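AT-less polyketide synthase (Streptomyces platensis subsp. rosaceus, PDB 4QYR) probably catalyses decarboxylative condensation of acyl chains as the KS3 ketosynthase domain of MgsE, a modular synthase of isomigrastatin biosynthesis. Local coordinates at residues E115-Y120 with L160-P165. Residues are numbered along the deposited sequence; the frame is centred on the assembly and turned at random.
Sequences ENTGVY and LDVHGP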
# COMPACT_ATOMS: atom_id res chain seq x y z
N GLU A 115 -3.36 19.20 9.54
CA GLU A 115 -4.46 18.26 9.41
C GLU A 115 -4.26 17.32 8.21
O GLU A 115 -4.83 16.23 8.17
CB GLU A 115 -5.79 19.00 9.30
CG GLU A 115 -5.92 19.90 8.10
CD GLU A 115 -7.27 20.58 8.06
OE1 GLU A 115 -8.29 19.86 8.01
OE2 GLU A 115 -7.31 21.84 8.11
N ASN A 116 -3.46 17.72 7.23
CA ASN A 116 -3.21 16.76 6.17
C ASN A 116 -1.87 16.07 6.41
O ASN A 116 -0.90 16.23 5.68
CB ASN A 116 -3.28 17.41 4.78
CG ASN A 116 -2.19 18.40 4.53
OD1 ASN A 116 -1.56 18.91 5.45
ND2 ASN A 116 -1.92 18.66 3.25
N THR A 117 -1.81 15.30 7.47
CA THR A 117 -0.65 14.49 7.75
C THR A 117 -0.92 13.08 7.27
O THR A 117 -1.95 12.48 7.61
CB THR A 117 -0.32 14.48 9.23
OG1 THR A 117 0.17 15.77 9.59
CG2 THR A 117 0.73 13.44 9.55
N GLY A 118 -0.00 12.56 6.46
CA GLY A 118 -0.13 11.22 5.94
C GLY A 118 0.50 10.20 6.86
O GLY A 118 1.39 10.51 7.65
N VAL A 119 0.05 8.96 6.74
CA VAL A 119 0.53 7.89 7.58
C VAL A 119 0.75 6.65 6.74
O VAL A 119 -0.20 6.12 6.16
CB VAL A 119 -0.47 7.56 8.69
CG1 VAL A 119 -0.02 6.30 9.43
CG2 VAL A 119 -0.64 8.77 9.64
N TYR A 120 2.00 6.20 6.66
CA TYR A 120 2.39 5.08 5.80
C TYR A 120 3.18 4.10 6.62
O TYR A 120 4.30 4.38 7.02
CB TYR A 120 3.22 5.57 4.62
CG TYR A 120 2.64 6.77 3.94
CD1 TYR A 120 1.92 6.66 2.76
CD2 TYR A 120 2.81 8.04 4.48
CE1 TYR A 120 1.40 7.78 2.13
CE2 TYR A 120 2.30 9.16 3.87
CZ TYR A 120 1.60 9.04 2.70
OH TYR A 120 1.09 10.19 2.12
N LEU A 160 -4.67 10.43 15.89
CA LEU A 160 -4.05 11.72 15.71
C LEU A 160 -4.97 12.76 15.09
O LEU A 160 -4.62 13.94 15.03
CB LEU A 160 -2.82 11.57 14.84
CG LEU A 160 -1.80 10.59 15.44
CD1 LEU A 160 -0.50 10.60 14.66
CD2 LEU A 160 -1.58 10.91 16.91
N ASP A 161 -6.14 12.33 14.63
CA ASP A 161 -7.06 13.19 13.89
C ASP A 161 -6.38 13.90 12.72
O ASP A 161 -6.43 15.11 12.59
CB ASP A 161 -7.72 14.22 14.82
CG ASP A 161 -8.79 15.07 14.11
OD1 ASP A 161 -9.54 14.53 13.26
OD2 ASP A 161 -8.85 16.29 14.39
N VAL A 162 -5.74 13.13 11.85
CA VAL A 162 -5.20 13.72 10.63
C VAL A 162 -5.90 13.13 9.39
O VAL A 162 -6.56 12.11 9.49
CB VAL A 162 -3.71 13.49 10.56
CG1 VAL A 162 -3.09 14.04 11.79
CG2 VAL A 162 -3.45 12.02 10.44
N HIS A 163 -5.74 13.77 8.23
CA HIS A 163 -6.56 13.49 7.07
C HIS A 163 -5.77 13.24 5.80
O HIS A 163 -6.34 13.25 4.70
CB HIS A 163 -7.51 14.64 6.82
CG HIS A 163 -8.37 14.95 8.00
ND1 HIS A 163 -8.10 16.00 8.86
CD2 HIS A 163 -9.48 14.34 8.48
CE1 HIS A 163 -9.01 16.01 9.81
NE2 HIS A 163 -9.85 15.01 9.61
N GLY A 164 -4.46 13.04 5.93
CA GLY A 164 -3.65 12.70 4.79
C GLY A 164 -3.98 11.26 4.46
O GLY A 164 -4.74 10.62 5.17
N PRO A 165 -3.41 10.73 3.38
CA PRO A 165 -3.56 9.30 3.08
C PRO A 165 -3.06 8.42 4.23
O PRO A 165 -1.98 8.70 4.77
CB PRO A 165 -2.67 9.12 1.85
CG PRO A 165 -2.68 10.45 1.20
CD PRO A 165 -2.73 11.46 2.30
O HOH W 1 -3.73 10.30 7.68
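Val119 N donates to Pro165 O at 2.8 Å, nearly straight at 170°, where strand 117-122 receives the chain that leads from helix 149-160 into strand 166-169. The two strands run parallel and neighbour each other in the central sheet of the thiolase-like ketosynthase fold, with 166-169 at its edge in this chain. Ahead of that bond the chains join less regularly. Gly164 N reaches Thr117 O in a weak bond, and His163 N gives Glu115 O a shorter one of 2.6 Å. A water donates to both Thr117 O and Gly164 O, bridging the two backbones. Helix 149-160 ends in a Schellman motif with Asp161, at positive phi, as its C-prime residue.

Val162 follows and packs against Thr117 and, more loosely, Val119. Its CG1 stands anti to the carbonyl carbon (chi1 -55°), and CG2 lies beside Thr117 O, while CB and CG1 both pack on Thr117 CB. Thr117 OG1 is bonded to Pro114 O. Pro165 and Tyr120 form a second apolar contact: the Pro165 ring lies beside the Tyr120 side chain, with CB and CG 3.9 Å from Tyr120 OH. Pro165 O stands over one face of the Tyr120 ring, offset toward the rim. Tyr120 OH hydrogen-bonds His186 ND1 on helix 175-189. Gly270 of the second subunit also packs on His163. The His163 ring presents its edge to Glu115, with CB of Glu115 in the ring plane, and ND1 of His163 makes a weak bond of 3.3 Å to Glu115 O.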